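PDB 6TK9: purine nucleoside phosphorylase from Thermus thermophilus, which catalyses the phosphate-dependent cleavage of purine nucleosides such as inosine and guanosine, probably yielding the free base and ribose 1-phosphate. Local coordinates for residues Val249-Val252 against Ala253-Gly257; Arg80-Tyr83 against Tyr84-Tyr87. All coordinates share one frame; numbering follows the deposited sequence.

Contact 1: residues Val249-Val252 against Ala253-Gly257; sequences VLRV and AAETG
Arg251 and Glu255, one helical turn apart, run side by side and point the same way from the helix 246-255. Of the guanidinium, Arg251 NE alone comes near, in a long salt bridge 3.8 Å from Glu255 OE2; the far end of the group leads away from the glutamate. The carboxylate oxygen lies at the edge of the guanidinium, in its plane, but the two planar groups are turned 57° against each other and a single N faces a single O, so this is no two-pronged pair. Arg251 leaves the backbone fully extended and then bends at chi3 (73°), which keeps NE about level with CG and CD beside OE2. Glu255 carries CG beside its own backbone N, opposite its carbonyl carbon (chi1 -72°), then runs straight on. That torsion lays CG over the preceding turn, 3.3 Å from Arg251 O, and leaves OE2 next to the aliphatic part of the arginine, 3.8 Å from Arg251 CG. The other carboxylate oxygen, Glu255 OE1, lies over Val252, 3.8 Å from its CA and near its CG2 methyl.

Beneath the side chains, i to i+4 backbone bonds define the turn: Glu255 N donates to Arg251 O at 3.2 Å and Thr256 N to Val252 O at 3.1 Å. Thr256 OG1 is hydrogen-bonded elsewhere, to Gly123 O. Val249 and Ala253, on another side of the helix, pack on Thr233 of the strand 225-235, and Leu250 touches Ser29 and Pro58.

This turn has two sides: Arg251, Ala254 and Glu255 are exposed, while Ala253 and, just beyond, Thr256 are buried. At this length the Arg251-Glu255 attraction is probably modest; backbone bonds and the packing of Val249, Leu250 and Ala253 on the fold probably matter more.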
ATOM      1  N   VAL A 249     -16.206 -23.579 -11.196  1.00 78.22           N
ATOM      2  CA  VAL A 249     -16.778 -22.255 -11.604  1.00 75.42           C
ATOM      3  C   VAL A 249     -18.180 -22.516 -12.181  1.00 75.47           C
ATOM      4  O   VAL A 249     -19.162 -22.118 -11.515  1.00 68.79           O
ATOM      5  CB  VAL A 249     -15.869 -21.479 -12.595  1.00 71.30           C
ATOM      6  CG1 VAL A 249     -16.575 -20.286 -13.238  1.00 65.16           C
ATOM      7  CG2 VAL A 249     -14.570 -21.012 -11.949  1.00 71.47           C
ATOM      8  N   LEU A 250     -18.259 -23.211 -13.330  1.00 71.93           N
ATOM      9  CA  LEU A 250     -19.509 -23.463 -14.104  1.00 72.41           C
ATOM     10  C   LEU A 250     -20.557 -24.189 -13.247  1.00 73.82           C
ATOM     11  O   LEU A 250     -21.759 -23.900 -13.460  1.00 61.38           O
ATOM     12  CB  LEU A 250     -19.191 -24.274 -15.365  1.00 73.04           C
ATOM     13  CG  LEU A 250     -18.472 -23.509 -16.476  1.00 71.44           C
ATOM     14  CD1 LEU A 250     -18.075 -24.452 -17.604  1.00 70.01           C
ATOM     15  CD2 LEU A 250     -19.326 -22.361 -17.000  1.00 66.11           C
ATOM     16  N   ARG A 251     -20.133 -25.087 -12.339  1.00 79.73           N
ATOM     17  CA  ARG A 251     -21.039 -25.860 -11.434  1.00 82.73           C
ATOM     18  C   ARG A 251     -21.762 -24.914 -10.466  1.00 82.74           C
ATOM     19  O   ARG A 251     -22.980 -25.120 -10.255  1.00 91.90           O
ATOM     20  CB  ARG A 251     -20.314 -26.934 -10.616  1.00 77.93           C
ATOM     21  CG  ARG A 251     -21.263 -27.718  -9.717  1.00 83.92           C
ATOM     22  CD  ARG A 251     -20.604 -28.793  -8.879  1.00 91.84           C
ATOM     23  NE  ARG A 251     -19.818 -28.234  -7.779  1.00 91.53           N
ATOM     24  CZ  ARG A 251     -18.491 -28.292  -7.667  1.00 86.74           C
ATOM     25  NH1 ARG A 251     -17.753 -28.889  -8.593  1.00 85.31           N
ATOM     26  NH2 ARG A 251     -17.905 -27.743  -6.616  1.00 82.77           N
ATOM     27  N   VAL A 252     -21.047 -23.938  -9.890  1.00 77.22           N
ATOM     28  CA  VAL A 252     -21.608 -22.961  -8.907  1.00 74.38           C
ATOM     29  C   VAL A 252     -22.508 -21.960  -9.649  1.00 71.66           C
ATOM     30  O   VAL A 252     -23.479 -21.491  -9.025  1.00 77.40           O
ATOM     31  CB  VAL A 252     -20.494 -22.274  -8.087  1.00 73.96           C
ATOM     32  CG1 VAL A 252     -21.032 -21.188  -7.161  1.00 68.00           C
ATOM     33  CG2 VAL A 252     -19.694 -23.295  -7.283  1.00 74.99           C
ATOM     34  N   ALA A 253     -22.226 -21.672 -10.928  1.00 70.87           N
ATOM     35  CA  ALA A 253     -22.976 -20.704 -11.775  1.00 73.96           C
ATOM     36  C   ALA A 253     -24.359 -21.271 -12.143  1.00 74.11           C
ATOM     37  O   ALA A 253     -25.290 -20.447 -12.375  1.00 66.04           O
ATOM     38  CB  ALA A 253     -22.172 -20.343 -13.007  1.00 73.24           C
ATOM     39  N   ALA A 254     -24.484 -22.610 -12.184  1.00 78.40           N
ATOM     40  CA  ALA A 254     -25.737 -23.376 -12.415  1.00 78.95           C
ATOM     41  C   ALA A 254     -26.544 -23.519 -11.103  1.00 78.75           C
ATOM     42  O   ALA A 254     -27.782 -23.310 -11.165  1.00 70.34           O
ATOM     43  CB  ALA A 254     -25.412 -24.718 -13.042  1.00 73.69           C
ATOM     44  N   GLU A 255     -25.887 -23.844  -9.969  1.00 73.46           N
ATOM     45  CA  GLU A 255     -26.483 -23.967  -8.596  1.00 76.58           C
ATOM     46  C   GLU A 255     -27.157 -22.651  -8.140  1.00 74.88           C
ATOM     47  O   GLU A 255     -28.291 -22.699  -7.569  1.00 67.27           O
ATOM     48  CB  GLU A 255     -25.394 -24.313  -7.573  1.00 77.74           C
ATOM     49  CG  GLU A 255     -24.850 -25.729  -7.664  1.00 76.69           C
ATOM     50  CD  GLU A 255     -23.672 -25.969  -6.733  1.00 81.20           C
ATOM     51  OE1 GLU A 255     -23.170 -24.975  -6.151  1.00 78.56           O
ATOM     52  OE2 GLU A 255     -23.261 -27.142  -6.585  1.00 75.36           O
ATOM     53  N   THR A 256     -26.461 -21.527  -8.365  1.00 61.83           N
ATOM     54  CA  THR A 256     -26.828 -20.132  -7.990  1.00 59.19           C
ATOM     55  C   THR A 256     -27.922 -19.582  -8.927  1.00 52.38           C
ATOM     56  O   THR A 256     -28.497 -18.516  -8.626  1.00 49.50           O
ATOM     57  CB  THR A 256     -25.566 -19.256  -8.057  1.00 58.65           C
ATOM     58  OG1 THR A 256     -25.590 -18.238  -7.063  1.00 53.84           O
ATOM     59  CG2 THR A 256     -25.391 -18.603  -9.412  1.00 60.88           C
ATOM     60  N   GLY A 257     -28.175 -20.263 -10.048  1.00 49.52           N
ATOM     61  CA  GLY A 257     -28.961 -19.738 -11.180  1.00 48.72           C
ATOM     62  C   GLY A 257     -30.375 -19.337 -10.778  1.00 52.20           C
ATOM     63  O   GLY A 257     -30.864 -18.294 -11.209  1.00 57.61           O
TER

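Contact 2: residues Arg80-Tyr83 against Tyr84-Tyr87; sequences RVHY and YEGY. With PO4 (phosphate ion), chain G.
Glu85 OE2 accepts two hydrogen bonds from a single residue, His82, and they arrive from opposite faces of the carboxylate: backbone N at 2.6 Å and ring ND1 at 2.8 Å. This His-carboxylate pair belongs to a phosphate-site loop of the purine nucleoside phosphorylase fold, between the strand 72-78 and the helix 89-92. Both donors are tilted similarly from the carboxylate plane, the backbone N on the anti side. Thr56 binds Glu85 OE1, helping to fix the carboxylate, which probably helps, with the NE2-phosphate bond, to fix the imidazole's rotation.

Tyr84 lies alongside the histidine, its ring at 11° to the imidazole but slid so that the two barely overlap. Its CG occupies the position between backbone N and carbonyl carbon (chi1 54°), folding the ring back until His82 CB lies over its face, 3.3 Å from the centroid. Tyr84 also meets Phe152 of a neighbouring subunit edge-to-face.

The phosphate ion, probably from the crystallisation liquor, sits where substrate phosphate would probably bind; Ser29, Ala112 and Ser211 also bond to it. Arg80 NH1, also bonded to Thr110 O, donates to phosphate O1 at 3.1 Å, and His82 NE2 donates to that same O1 at 2.7 Å, almost straight at 171°.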
ATOM      1  N   ARG A  80     -20.937 -14.936 -24.755  1.00 41.95           N
ATOM      2  CA  ARG A  80     -20.129 -13.785 -25.261  1.00 40.19           C
ATOM      3  C   ARG A  80     -18.764 -14.300 -25.717  1.00 41.75           C
ATOM      4  O   ARG A  80     -18.555 -15.540 -25.692  1.00 46.22           O
ATOM      5  CB  ARG A  80     -19.936 -12.675 -24.218  1.00 36.96           C
ATOM      6  CG  ARG A  80     -19.405 -13.146 -22.868  1.00 38.35           C
ATOM      7  CD  ARG A  80     -18.479 -12.156 -22.187  1.00 35.94           C
ATOM      8  NE  ARG A  80     -19.185 -11.038 -21.585  1.00 36.09           N
ATOM      9  CZ  ARG A  80     -19.757 -11.060 -20.385  1.00 35.83           C
ATOM     10  NH1 ARG A  80     -19.725 -12.161 -19.652  1.00 34.43           N
ATOM     11  NH2 ARG A  80     -20.387  -9.984 -19.932  1.00 34.15           N
ATOM     12  N   VAL A  81     -17.894 -13.383 -26.149  1.00 41.02           N
ATOM     13  CA  VAL A  81     -16.498 -13.684 -26.564  1.00 42.24           C
ATOM     14  C   VAL A  81     -15.539 -12.962 -25.616  1.00 42.67           C
ATOM     15  O   VAL A  81     -15.926 -11.964 -24.960  1.00 40.70           O
ATOM     16  CB  VAL A  81     -16.256 -13.320 -28.038  1.00 44.37           C
ATOM     17  CG1 VAL A  81     -17.191 -14.109 -28.939  1.00 45.70           C
ATOM     18  CG2 VAL A  81     -16.381 -11.829 -28.300  1.00 43.32           C
ATOM     19  N   HIS A  82     -14.327 -13.481 -25.518  1.00 41.03           N
ATOM     20  CA  HIS A  82     -13.282 -12.962 -24.605  1.00 41.02           C
ATOM     21  C   HIS A  82     -12.034 -12.611 -25.407  1.00 39.14           C
ATOM     22  O   HIS A  82     -11.771 -13.235 -26.465  1.00 44.47           O
ATOM     23  CB  HIS A  82     -12.988 -13.992 -23.516  1.00 42.94           C
ATOM     24  CG  HIS A  82     -14.232 -14.517 -22.880  1.00 45.59           C
ATOM     25  ND1 HIS A  82     -14.880 -15.641 -23.348  1.00 43.94           N
ATOM     26  CD2 HIS A  82     -14.961 -14.057 -21.839  1.00 44.22           C
ATOM     27  CE1 HIS A  82     -15.950 -15.858 -22.611  1.00 43.88           C
ATOM     28  NE2 HIS A  82     -16.023 -14.902 -21.677  1.00 44.65           N
ATOM     29  N   TYR A  83     -11.295 -11.653 -24.884  1.00 35.81           N
ATOM     30  CA  TYR A  83      -9.910 -11.323 -25.282  1.00 34.36           C
ATOM     31  C   TYR A  83      -9.032 -12.575 -25.174  1.00 32.20           C
ATOM     32  O   TYR A  83      -8.182 -12.734 -26.033  1.00 38.21           O
ATOM     33  CB  TYR A  83      -9.438 -10.140 -24.438  1.00 33.07           C
ATOM     34  CG  TYR A  83      -8.108  -9.573 -24.831  1.00 35.83           C
ATOM     35  CD1 TYR A  83      -7.956  -8.887 -26.017  1.00 36.35           C
ATOM     36  CD2 TYR A  83      -7.018  -9.654 -23.979  1.00 40.59           C
ATOM     37  CE1 TYR A  83      -6.744  -8.317 -26.366  1.00 39.11           C
ATOM     38  CE2 TYR A  83      -5.793  -9.099 -24.316  1.00 42.15           C
ATOM     39  CZ  TYR A  83      -5.653  -8.429 -25.517  1.00 40.88           C
ATOM     40  OH  TYR A  83      -4.452  -7.881 -25.860  1.00 39.19           O
ATOM     41  N   TYR A  84      -9.247 -13.481 -24.221  1.00 32.38           N
ATOM     42  CA  TYR A  84      -8.330 -14.645 -24.065  1.00 34.37           C
ATOM     43  C   TYR A  84      -8.475 -15.574 -25.266  1.00 35.05           C
ATOM     44  O   TYR A  84      -7.507 -16.260 -25.556  1.00 36.19           O
ATOM     45  CB  TYR A  84      -8.475 -15.412 -22.744  1.00 34.93           C
ATOM     46  CG  TYR A  84      -9.861 -15.900 -22.418  1.00 40.11           C
ATOM     47  CD1 TYR A  84     -10.407 -16.989 -23.091  1.00 43.67           C
ATOM     48  CD2 TYR A  84     -10.626 -15.281 -21.442  1.00 40.00           C
ATOM     49  CE1 TYR A  84     -11.686 -17.435 -22.816  1.00 40.53           C
ATOM     50  CE2 TYR A  84     -11.902 -15.731 -21.143  1.00 41.36           C
ATOM     51  CZ  TYR A  84     -12.433 -16.804 -21.841  1.00 40.54           C
ATOM     52  OH  TYR A  84     -13.690 -17.254 -21.573  1.00 38.97           O
ATOM     53  N   GLU A  85      -9.625 -15.577 -25.942  1.00 42.34           N
ATOM     54  CA  GLU A  85      -9.873 -16.435 -27.134  1.00 45.08           C
ATOM     55  C   GLU A  85      -9.124 -15.863 -28.336  1.00 41.32           C
ATOM     56  O   GLU A  85      -9.094 -16.546 -29.351  1.00 37.35           O
ATOM     57  CB  GLU A  85     -11.355 -16.522 -27.491  1.00 47.47           C
ATOM     58  CG  GLU A  85     -12.223 -17.173 -26.426  1.00 49.17           C
ATOM     59  CD  GLU A  85     -13.700 -16.951 -26.695  1.00 46.36           C
ATOM     60  OE1 GLU A  85     -14.215 -17.617 -27.615  1.00 48.83           O
ATOM     61  OE2 GLU A  85     -14.315 -16.072 -26.034  1.00 44.11           O
ATOM     62  N   GLY A  86      -8.595 -14.640 -28.227  1.00 40.19           N
ATOM     63  CA  GLY A  86      -7.698 -14.050 -29.236  1.00 36.66           C
ATOM     64  C   GLY A  86      -8.408 -13.079 -30.148  1.00 37.46           C
ATOM     65  O   GLY A  86      -7.843 -12.761 -31.211  1.00 36.91           O
ATOM     66  N   TYR A  87      -9.595 -12.612 -29.750  1.00 38.77           N
ATOM     67  CA  TYR A  87     -10.332 -11.499 -30.402  1.00 36.70           C
ATOM     68  C   TYR A  87      -9.740 -10.174 -29.903  1.00 35.31           C
ATOM     69  O   TYR A  87      -9.441 -10.082 -28.725  1.00 35.56           O
ATOM     70  CB  TYR A  87     -11.826 -11.592 -30.077  1.00 38.09           C
ATOM     71  CG  TYR A  87     -12.513 -12.811 -30.635  1.00 40.08           C
ATOM     72  CD1 TYR A  87     -12.636 -12.992 -32.006  1.00 44.25           C
ATOM     73  CD2 TYR A  87     -13.048 -13.778 -29.803  1.00 38.58           C
ATOM     74  CE1 TYR A  87     -13.261 -14.108 -32.538  1.00 43.23           C
ATOM     75  CE2 TYR A  87     -13.664 -14.904 -30.314  1.00 38.77           C
ATOM     76  CZ  TYR A  87     -13.770 -15.065 -31.682  1.00 42.06           C
ATOM     77  OH  TYR A  87     -14.389 -16.153 -32.198  1.00 46.36           O
TER
HETATM   78  P   PO4 G 301     -17.585 -14.677 -18.166  1.00 43.27           P
HETATM   79  O1  PO4 G 301     -17.758 -14.540 -19.687  1.00 38.46           O
HETATM   80  O2  PO4 G 301     -16.630 -15.825 -17.853  1.00 39.70           O
HETATM   81  O3  PO4 G 301     -18.914 -14.960 -17.494  1.00 44.60           O
HETATM   82  O4  PO4 G 301     -17.051 -13.354 -17.627  1.00 43.18           O

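How the contacts relate
Following the chain from the N terminus, contact 2 (80-87) comes first, in the loop between the strand 72-78 and the helix 89-92; contact 1 (249-257) follows far later, spanning most of the helix 246-255 and running into the start of the C-terminal helix 257-270. Each is a local turn of continuous chain, so neither closes a long loop, and they lie in series without nesting or crossing. The centres of contact 1 and contact 2 are about 21 Å apart. Ser29 connects them indirectly: it packs against Leu250 and binds the phosphate held in contact 2. The central beta-sheet gives a second route, since the strand 225-235 behind contact 1 pairs with 106-115, whose Thr110 bonds to Arg80.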